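Local coordinates for uncharacterized conserved protein YjbQ/UPF0047 family, ortholog yugU B.subtilis (PDB 1VMH) that is of unknown function but belongs to the YjbQ (UPF0047) family and forms an assembly of three copies of the chain, at residues Asp27-Ile32 against Gly125-Glu130; Gly48-Phe53 against Ile111-Gly116; Ala59-Asn64 against Ser107-Ile112; Glu93-Ala98 against Glu130-Arg135. All blocks are in the same frame, centred on the assembly; numbering follows the deposited sequence.

From the N terminus, 27-32 is the first segment met, and contact 1 pairs it with 125-130 across 92 residues, closing the smaller, three-stranded antiparallel sheet. Contacts 2 and 3 are nested within that loop. Contact 2 joins 48-53 to 111-116 as neighbours in the five-stranded antiparallel sheet; contact 3 sets 59-64, an edge strand of the smaller sheet, against 107-112, so both end on strand 108-114 and share I111 and I112. Contact 4 links the start of helix 96-105 to the loop 130-135. It crosses the other three, its second segment starts at E130, the last residue of contact 1, and it lies on the other side of the chain's centre from contact 2.

Contact 1: Asp27-Ile32 against Gly125-Glu130; sequences DQFIDI and GIYFTE
Edge strand 28-31 and central strand 124-130 of the three-stranded antiparallel sheet run side by side, with Q28 and I30 in hydrogen-bonded pairs with E130 and F128. I30 N reaches F128 O at 2.9 Å in a nearly straight bond (170° at the hydrogen), and Q28 and E130 exchange a reciprocal pair. One further bond, I32 N to I126 O at 2.9 Å, carries the pairing to the residue just before helix 33-43. On one face of the sheet the F29 ring lies against T129 and Y127 of the central strand. CG2 of T129 lies over a face of this ring, 3.8 Å from its centroid, as a CH-pi contact. F29 CD2 in turn sits above a face of the Y127 ring, 3.7 Å from Y127 CG, with the two planes oblique at 53°. Helix 69-82 packs on F29 through T72, I75 and L76, and the hydroxyl of Y127 bonds to E65 O. On the opposite face, I30 and F128 lie side by side, I30 CD1 coming 4.1 Å from F128 CD1. F128 holds CG anti to its backbone N (chi1 -174°), and its ring leads away toward A59 and L21. Alternating hydrogen-bonded and non-hydrogen-bonded pairs, with neighbouring residues facing opposite ways, mark this as regular antiparallel beta pairing at the edge of a sheet backed by a helix.

Contact 2: Gly48-Phe53 against Ile111-Gly116; sequences GMAVVF and IIIENG
I111 N gives a hydrogen bond to A50 O and I111 O takes one from A50 N, the latter at 2.8 Å and nearly straight (176° at the hydrogen). The end of I111 reaches further along the partner strand, where CD1 meets CG2 of V52 at 4.0 Å. I112 turns to the other face, in a non-hydrogen-bonded pair with M49. The bend of M49 at chi2 sets SD against the neighbouring strand, 3.8 Å from I112 CG1, and a second bend at chi3 puts M49 CE 3.5 Å from I111 O. This face of the five-stranded antiparallel sheet looks toward other copies of the chain, and M49 and I112 pack on I144 and V16 of the second subunit. The face carrying A50, I111 and I113 is instead covered partly by helix 33-43, through V36 and V40. I113 then pairs with G48. I113 N donates to G48 O at 2.8 Å, approaching from 44° out of the carbonyl plane, and I113 O accepts the longer bond from G48 N at 3.1 Å. CD1 of I113 lies over the peptide that joins M49 to A50, 3.6 Å from M49 C, and is also 4.1 Å from A50 CB. Beyond it, E114 makes a salt bridge with K119. N115 and G116 both have positive phi, consistent with a type I' turn, and lead the chain into strand 117-118, whose hairpin partner is 108-114.

Contact 3: Ala59-Asn64 against Ser107-Ile112; sequences AGITIN and SSQQII
The carboxamide of Q109 and the peptide carbonyl of I61 are the flat groups that meet here. I61 O lies in the amide plane beside Q109 NE2, whereas NE2 stands above the carbonyl plane of I61, 38° out of it. The bond is 3.0 Å from NE2 to O, with 166° at the hydrogen. It joins strands of two different sheets, 59-65 of the three-stranded one and 108-114 of the five-stranded one, which run roughly parallel at 32°; no backbone-to-backbone hydrogen bond links the two segments, and the junction is made by side chains and by the carbonyl of I61. Q109 keeps CG beside its backbone N and slides past I61 in the opposite direction, CG against I61 CG2 at 3.6 Å. The Q109 side chain is about 7 Å from a bound sodium ion and packs on S107 of the second subunit. T62 points away, its hydroxyl bonded to S103 of that same subunit, and Q110, also turned away, has its amide bonded to Q110 of both other subunits. Further along, CB of Q109 rests 4.0 Å from I63 CD1. I63 CD1 also touches I111 CG1, at 3.7 Å.

Contact 4: Glu93-Ala98 against Glu130-Arg135; sequences EGNSHA and EFDGPR
N95 sets CG between its backbone N and carbonyl carbon (chi1 59°), and D132 sets its own CG anti to the backbone N (chi1 -168°); from these two positions the amide nitrogen and a carboxylate oxygen meet. N95 ND2 donates to D132 OD2 at 3.2 Å in an almost straight bond, with their planes close to perpendicular at 82°. The donor comes from above the carboxylate plane. R135 NH2 reaches the same oxygen from the opposite face at 3.1 Å, forming a salt bridge, which leaves OD2 held between two donors. A weaker, longer bond from N95 ND2 runs back to E93 OE1. N95 is the N-cap residue of helix 96-105, though its side chain makes no capping bond; the contact therefore joins the first turn of this helix to the loop between strands 124-130 and 136-143. Within that loop D132 N donates to E130 OE1 at 2.9 Å, and E130 is itself fixed by R137 and T23. The peptide before P134 is cis. A98 supplies the apolar part: its CB meets F131 CB at 3.6 Å and F131 O at 3.4 Å, and the F131 ring leads on over the helix toward K101 and M105. H97 does not bond F131 O directly, since its NE2 stays 3.8 Å away. A water bridges the two, donating to F131 O at 2.8 Å and lying in the imidazole plane at the ring edge, 2.9 Å from H97 NE2.

Contact 1: Asp27-Ile32 against Gly125-Glu130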
# COMPACT_ATOMS: atom_id res chain seq x y z
N ASP A 27 11.98 7.38 -14.78
CA ASP A 27 11.68 6.49 -13.67
C ASP A 27 12.95 6.04 -12.96
O ASP A 27 13.99 5.85 -13.58
CB ASP A 27 10.75 5.33 -14.05
CG ASP A 27 11.29 4.43 -15.12
OD1 ASP A 27 12.43 4.62 -15.60
OD2 ASP A 27 10.55 3.50 -15.52
N GLN A 28 12.85 5.89 -11.63
CA GLN A 28 14.03 5.64 -10.83
C GLN A 28 13.65 5.15 -9.44
O GLN A 28 12.69 5.66 -8.87
CB GLN A 28 14.82 6.95 -10.70
CG GLN A 28 16.23 6.82 -10.15
CD GLN A 28 16.94 8.13 -10.04
OE1 GLN A 28 16.44 9.14 -10.48
NE2 GLN A 28 18.13 8.12 -9.44
N PHE A 29 14.38 4.18 -8.92
CA PHE A 29 14.28 3.77 -7.52
C PHE A 29 15.48 4.39 -6.81
O PHE A 29 16.64 4.17 -7.22
CB PHE A 29 14.34 2.26 -7.32
CG PHE A 29 13.02 1.56 -7.39
CD1 PHE A 29 12.03 1.93 -8.30
CD2 PHE A 29 12.77 0.49 -6.53
CE1 PHE A 29 10.79 1.23 -8.32
CE2 PHE A 29 11.59 -0.21 -6.59
CZ PHE A 29 10.61 0.15 -7.47
N ILE A 30 15.24 5.15 -5.77
CA ILE A 30 16.30 5.76 -4.96
C ILE A 30 16.23 5.16 -3.54
O ILE A 30 15.20 5.24 -2.86
CB ILE A 30 16.16 7.30 -4.90
CG1 ILE A 30 16.24 7.89 -6.33
CG2 ILE A 30 17.24 7.87 -3.99
CD1 ILE A 30 14.91 8.12 -6.98
N ASP A 31 17.34 4.55 -3.10
CA ASP A 31 17.38 3.90 -1.79
C ASP A 31 17.57 4.95 -0.71
O ASP A 31 18.64 5.55 -0.61
CB ASP A 31 18.55 2.91 -1.75
CG ASP A 31 18.56 2.08 -0.48
OD1 ASP A 31 18.02 2.50 0.54
OD2 ASP A 31 19.22 1.02 -0.49
N ILE A 32 16.51 5.19 0.06
CA ILE A 32 16.50 6.19 1.11
C ILE A 32 16.58 5.60 2.50
O ILE A 32 16.36 6.29 3.50
CB ILE A 32 15.28 7.13 0.99
CG1 ILE A 32 13.95 6.36 1.01
CG2 ILE A 32 15.41 7.91 -0.32
CD1 ILE A 32 12.71 7.24 1.16
N GLY A 125 15.26 -2.84 1.66
CA GLY A 125 15.48 -1.39 1.74
C GLY A 125 14.26 -0.59 1.38
O GLY A 125 13.33 -1.12 0.80
N ILE A 126 14.30 0.68 1.76
CA ILE A 126 13.20 1.62 1.59
C ILE A 126 13.53 2.50 0.41
O ILE A 126 14.64 3.06 0.36
CB ILE A 126 13.01 2.50 2.81
CG1 ILE A 126 12.80 1.68 4.09
CG2 ILE A 126 11.82 3.43 2.57
CD1 ILE A 126 13.17 2.44 5.36
N TYR A 127 12.63 2.58 -0.57
CA TYR A 127 12.84 3.30 -1.81
C TYR A 127 11.83 4.38 -2.08
O TYR A 127 10.64 4.19 -1.90
CB TYR A 127 12.73 2.33 -2.97
CG TYR A 127 13.91 1.45 -3.18
CD1 TYR A 127 15.04 1.94 -3.80
CD2 TYR A 127 13.88 0.13 -2.81
CE1 TYR A 127 16.13 1.13 -4.04
CE2 TYR A 127 14.95 -0.69 -3.07
CZ TYR A 127 16.07 -0.17 -3.68
OH TYR A 127 17.17 -0.99 -3.97
N PHE A 128 12.32 5.54 -2.48
CA PHE A 128 11.52 6.52 -3.20
C PHE A 128 11.42 6.07 -4.67
O PHE A 128 12.46 5.83 -5.30
CB PHE A 128 12.23 7.87 -3.14
CG PHE A 128 11.47 9.01 -3.72
CD1 PHE A 128 11.50 9.27 -5.05
CD2 PHE A 128 10.71 9.85 -2.91
CE1 PHE A 128 10.78 10.35 -5.59
CE2 PHE A 128 10.04 10.92 -3.44
CZ PHE A 128 10.05 11.16 -4.76
N THR A 129 10.20 5.92 -5.20
CA THR A 129 9.97 5.43 -6.55
C THR A 129 9.51 6.62 -7.43
O THR A 129 8.35 7.05 -7.39
CB THR A 129 8.93 4.26 -6.62
OG1 THR A 129 7.66 4.71 -6.15
CG2 THR A 129 9.35 3.16 -5.63
N GLU A 130 10.44 7.15 -8.22
CA GLU A 130 10.16 8.24 -9.13
C GLU A 130 9.55 7.68 -10.38
O GLU A 130 10.16 6.81 -11.01
CB GLU A 130 11.45 8.99 -9.45
CG GLU A 130 11.32 10.05 -10.55
CD GLU A 130 10.47 11.20 -10.09
OE1 GLU A 130 9.23 11.08 -10.14
OE2 GLU A 130 11.02 12.24 -9.69

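Contact 2: Gly48-Phe53 against Ile111-Gly116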
# COMPACT_ATOMS: atom_id res chain seq x y z
N GLY A 48 9.38 1.97 18.31
CA GLY A 48 8.35 2.80 17.71
C GLY A 48 8.17 2.46 16.24
O GLY A 48 8.44 1.34 15.83
N MET A 49 7.80 3.46 15.45
CA MET A 49 7.57 3.32 14.04
C MET A 49 8.20 4.47 13.28
O MET A 49 8.19 5.62 13.73
CB MET A 49 6.04 3.36 13.77
CG MET A 49 5.25 2.18 14.27
SD MET A 49 5.74 0.58 13.61
CE MET A 49 5.59 0.87 11.88
N ALA A 50 8.72 4.17 12.10
CA ALA A 50 9.15 5.20 11.15
C ALA A 50 8.15 5.23 10.02
O ALA A 50 7.87 4.19 9.41
CB ALA A 50 10.50 4.84 10.60
N VAL A 51 7.60 6.41 9.74
CA VAL A 51 6.67 6.60 8.63
C VAL A 51 7.34 7.44 7.58
O VAL A 51 7.94 8.47 7.94
CB VAL A 51 5.37 7.31 9.14
CG1 VAL A 51 4.43 7.55 7.97
CG2 VAL A 51 4.68 6.48 10.21
N VAL A 52 7.33 6.97 6.32
CA VAL A 52 7.99 7.59 5.22
C VAL A 52 6.93 7.96 4.19
O VAL A 52 6.26 7.07 3.70
CB VAL A 52 9.01 6.62 4.57
CG1 VAL A 52 9.76 7.27 3.45
CG2 VAL A 52 9.99 6.10 5.63
N PHE A 53 6.73 9.23 3.91
CA PHE A 53 5.60 9.73 3.10
C PHE A 53 6.10 10.54 1.88
O PHE A 53 6.99 11.42 2.02
CB PHE A 53 4.69 10.63 3.96
CG PHE A 53 3.41 11.07 3.27
CD1 PHE A 53 3.39 12.21 2.48
CD2 PHE A 53 2.24 10.34 3.43
CE1 PHE A 53 2.21 12.59 1.87
CE2 PHE A 53 1.09 10.73 2.80
CZ PHE A 53 1.08 11.81 2.01
N ILE A 111 7.95 1.33 8.93
CA ILE A 111 8.92 0.34 9.34
C ILE A 111 8.97 0.36 10.87
O ILE A 111 8.99 1.42 11.50
CB ILE A 111 10.30 0.65 8.73
CG1 ILE A 111 10.21 0.84 7.21
CG2 ILE A 111 11.32 -0.45 9.09
CD1 ILE A 111 9.98 2.28 6.78
N ILE A 112 9.03 -0.81 11.47
CA ILE A 112 9.15 -0.94 12.89
C ILE A 112 10.54 -0.53 13.31
O ILE A 112 11.55 -0.86 12.62
CB ILE A 112 8.88 -2.37 13.31
CG1 ILE A 112 7.41 -2.73 13.03
CG2 ILE A 112 9.17 -2.58 14.81
CD1 ILE A 112 7.14 -4.28 12.90
N ILE A 113 10.62 0.18 14.42
CA ILE A 113 11.87 0.50 15.08
C ILE A 113 11.95 -0.36 16.34
O ILE A 113 11.03 -0.33 17.16
CB ILE A 113 11.96 1.99 15.46
CG1 ILE A 113 11.85 2.88 14.22
CG2 ILE A 113 13.26 2.27 16.19
CD1 ILE A 113 11.52 4.33 14.56
N GLU A 114 13.01 -1.15 16.44
CA GLU A 114 13.21 -2.05 17.58
C GLU A 114 14.67 -1.95 17.99
O GLU A 114 15.55 -2.07 17.13
CB GLU A 114 12.89 -3.48 17.15
CG GLU A 114 12.97 -4.51 18.28
CD GLU A 114 12.72 -5.90 17.75
OE1 GLU A 114 13.52 -6.40 16.93
OE2 GLU A 114 11.70 -6.50 18.15
N ASN A 115 14.93 -1.75 19.28
CA ASN A 115 16.29 -1.58 19.74
C ASN A 115 17.04 -0.48 19.02
O ASN A 115 18.24 -0.59 18.76
CB ASN A 115 17.07 -2.90 19.66
CG ASN A 115 16.46 -3.96 20.53
OD1 ASN A 115 16.10 -3.70 21.68
ND2 ASN A 115 16.32 -5.16 19.99
N GLY A 116 16.31 0.58 18.69
CA GLY A 116 16.88 1.74 18.04
C GLY A 116 17.30 1.53 16.59
O GLY A 116 18.02 2.37 16.06

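Contact 3: Ala59-Asn64 against Ser107-Ile112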
# COMPACT_ATOMS: atom_id res chain seq x y z
N ALA A 59 5.06 10.04 -7.77
CA ALA A 59 6.09 9.22 -7.17
C ALA A 59 5.46 8.52 -5.95
O ALA A 59 4.34 8.82 -5.54
CB ALA A 59 7.27 10.05 -6.79
N GLY A 60 6.18 7.57 -5.38
CA GLY A 60 5.69 6.83 -4.25
C GLY A 60 6.83 6.28 -3.42
O GLY A 60 8.00 6.70 -3.57
N ILE A 61 6.47 5.41 -2.48
CA ILE A 61 7.43 4.76 -1.59
C ILE A 61 7.17 3.26 -1.63
O ILE A 61 6.02 2.83 -1.59
CB ILE A 61 7.28 5.22 -0.12
CG1 ILE A 61 7.29 6.76 -0.01
CG2 ILE A 61 8.34 4.58 0.76
CD1 ILE A 61 8.57 7.49 -0.31
N THR A 62 8.21 2.46 -1.74
CA THR A 62 8.06 1.02 -1.60
C THR A 62 9.21 0.43 -0.81
O THR A 62 10.18 1.13 -0.54
CB THR A 62 7.96 0.29 -2.96
OG1 THR A 62 7.40 -1.03 -2.74
CG2 THR A 62 9.29 0.20 -3.65
N ILE A 63 9.11 -0.82 -0.43
CA ILE A 63 10.22 -1.53 0.30
C ILE A 63 10.51 -2.76 -0.51
O ILE A 63 9.58 -3.51 -0.80
CB ILE A 63 9.81 -1.84 1.74
CG1 ILE A 63 9.57 -0.52 2.51
CG2 ILE A 63 10.84 -2.69 2.46
CD1 ILE A 63 9.18 -0.62 3.98
N ASN A 64 11.76 -2.99 -0.89
CA ASN A 64 12.04 -4.13 -1.74
C ASN A 64 13.53 -4.42 -1.69
O ASN A 64 14.27 -3.84 -0.89
CB ASN A 64 11.46 -3.96 -3.16
CG ASN A 64 10.98 -5.27 -3.76
OD1 ASN A 64 11.77 -6.20 -3.91
ND2 ASN A 64 9.68 -5.36 -4.09
N SER A 107 1.68 5.82 -1.31
CA SER A 107 2.09 7.16 -0.89
C SER A 107 2.96 7.16 0.36
O SER A 107 3.68 8.13 0.58
CB SER A 107 0.84 8.03 -0.65
OG SER A 107 -0.04 7.40 0.30
N SER A 108 2.99 6.06 1.10
CA SER A 108 3.84 5.94 2.28
C SER A 108 4.12 4.50 2.58
O SER A 108 3.42 3.58 2.11
CB SER A 108 3.16 6.59 3.50
OG SER A 108 2.07 5.80 3.96
N GLN A 109 5.18 4.29 3.34
CA GLN A 109 5.41 3.01 3.96
C GLN A 109 5.84 3.27 5.41
O GLN A 109 6.31 4.36 5.80
CB GLN A 109 6.43 2.17 3.21
CG GLN A 109 6.09 1.92 1.75
CD GLN A 109 4.86 1.10 1.53
OE1 GLN A 109 4.38 0.41 2.44
NE2 GLN A 109 4.34 1.12 0.29
N GLN A 110 5.79 2.21 6.20
CA GLN A 110 6.19 2.30 7.61
C GLN A 110 7.01 1.09 8.00
O GLN A 110 6.86 -0.01 7.44
CB GLN A 110 5.04 2.61 8.54
CG GLN A 110 3.98 1.60 8.64
CD GLN A 110 2.91 2.01 9.66
OE1 GLN A 110 3.11 2.91 10.55
NE2 GLN A 110 1.77 1.42 9.51
N ILE A 111 7.95 1.33 8.93
CA ILE A 111 8.92 0.34 9.34
C ILE A 111 8.97 0.36 10.87
O ILE A 111 8.99 1.42 11.50
CB ILE A 111 10.30 0.65 8.73
CG1 ILE A 111 10.21 0.84 7.21
CG2 ILE A 111 11.32 -0.45 9.09
CD1 ILE A 111 9.98 2.28 6.78
N ILE A 112 9.03 -0.81 11.47
CA ILE A 112 9.15 -0.94 12.89
C ILE A 112 10.54 -0.53 13.31
O ILE A 112 11.55 -0.86 12.62
CB ILE A 112 8.88 -2.37 13.31
CG1 ILE A 112 7.41 -2.73 13.03
CG2 ILE A 112 9.17 -2.58 14.81
CD1 ILE A 112 7.14 -4.28 12.90

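Contact 4: Glu93-Ala98 against Glu130-Arg135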
# COMPACT_ATOMS: atom_id res chain seq x y z
N GLU A 93 -1.13 16.53 -19.37
CA GLU A 93 0.31 16.64 -19.08
C GLU A 93 1.06 15.44 -19.59
O GLU A 93 2.29 15.51 -19.81
CB GLU A 93 0.54 16.79 -17.60
CG GLU A 93 0.12 18.09 -17.03
CD GLU A 93 0.52 18.21 -15.58
OE1 GLU A 93 1.57 17.64 -15.22
OE2 GLU A 93 -0.23 18.84 -14.82
N GLY A 94 0.35 14.34 -19.76
CA GLY A 94 0.95 13.15 -20.35
C GLY A 94 1.69 12.28 -19.35
O GLY A 94 2.58 11.51 -19.72
N ASN A 95 1.34 12.42 -18.09
CA ASN A 95 1.99 11.62 -17.03
C ASN A 95 1.05 10.78 -16.21
O ASN A 95 1.40 10.33 -15.10
CB ASN A 95 2.88 12.52 -16.15
CG ASN A 95 2.10 13.62 -15.51
OD1 ASN A 95 0.88 13.68 -15.65
ND2 ASN A 95 2.80 14.51 -14.79
N SER A 96 -0.11 10.44 -16.78
CA SER A 96 -1.00 9.55 -16.07
C SER A 96 -0.35 8.20 -15.72
O SER A 96 -0.67 7.58 -14.70
CB SER A 96 -2.31 9.32 -16.83
OG SER A 96 -3.17 10.43 -16.65
N HIS A 97 0.51 7.70 -16.60
CA HIS A 97 1.23 6.44 -16.29
C HIS A 97 1.89 6.53 -14.92
O HIS A 97 1.90 5.58 -14.11
CB HIS A 97 2.27 6.12 -17.36
CG HIS A 97 3.37 7.13 -17.46
ND1 HIS A 97 3.19 8.37 -18.02
CD2 HIS A 97 4.67 7.09 -17.06
CE1 HIS A 97 4.32 9.05 -17.97
NE2 HIS A 97 5.23 8.30 -17.40
N ALA A 98 2.47 7.68 -14.65
CA ALA A 98 3.17 7.94 -13.38
C ALA A 98 2.19 8.00 -12.22
O ALA A 98 2.47 7.49 -11.13
CB ALA A 98 3.97 9.20 -13.46
N GLU A 130 10.44 7.15 -8.22
CA GLU A 130 10.16 8.24 -9.13
C GLU A 130 9.55 7.68 -10.38
O GLU A 130 10.16 6.81 -11.01
CB GLU A 130 11.45 8.99 -9.45
CG GLU A 130 11.32 10.05 -10.55
CD GLU A 130 10.47 11.20 -10.09
OE1 GLU A 130 9.23 11.08 -10.14
OE2 GLU A 130 11.02 12.24 -9.69
N PHE A 131 8.41 8.24 -10.81
CA PHE A 131 7.84 7.92 -12.12
C PHE A 131 7.71 9.07 -13.13
O PHE A 131 7.26 8.84 -14.27
CB PHE A 131 6.50 7.21 -11.94
CG PHE A 131 6.63 5.92 -11.16
CD1 PHE A 131 7.35 4.85 -11.67
CD2 PHE A 131 6.04 5.80 -9.90
CE1 PHE A 131 7.46 3.66 -10.97
CE2 PHE A 131 6.16 4.61 -9.18
CZ PHE A 131 6.86 3.56 -9.70
N ASP A 132 8.09 10.28 -12.73
CA ASP A 132 8.07 11.47 -13.62
C ASP A 132 9.25 12.40 -13.38
O ASP A 132 9.08 13.60 -13.19
CB ASP A 132 6.76 12.24 -13.46
CG ASP A 132 6.55 13.29 -14.55
OD1 ASP A 132 7.01 13.09 -15.70
OD2 ASP A 132 5.90 14.31 -14.24
N GLY A 133 10.45 11.83 -13.37
CA GLY A 133 11.66 12.64 -13.20
C GLY A 133 12.16 13.13 -14.54
O GLY A 133 11.58 12.82 -15.57
N PRO A 134 13.26 13.89 -14.53
CA PRO A 134 14.05 14.34 -13.38
C PRO A 134 13.42 15.56 -12.72
O PRO A 134 13.00 16.51 -13.40
CB PRO A 134 15.40 14.68 -14.02
CG PRO A 134 15.04 15.16 -15.36
CD PRO A 134 13.86 14.35 -15.80
N ARG A 135 13.34 15.54 -11.40
CA ARG A 135 12.68 16.59 -10.66
C ARG A 135 13.33 16.76 -9.29
O ARG A 135 14.00 15.87 -8.76
CB ARG A 135 11.19 16.28 -10.48
CG ARG A 135 10.35 16.44 -11.74
CD ARG A 135 8.89 16.14 -11.45
NE ARG A 135 8.05 16.24 -12.64
CZ ARG A 135 7.47 17.35 -13.08
NH1 ARG A 135 7.63 18.51 -12.45
NH2 ARG A 135 6.71 17.30 -14.17
O HOH W 1 7.76 9.54 -16.97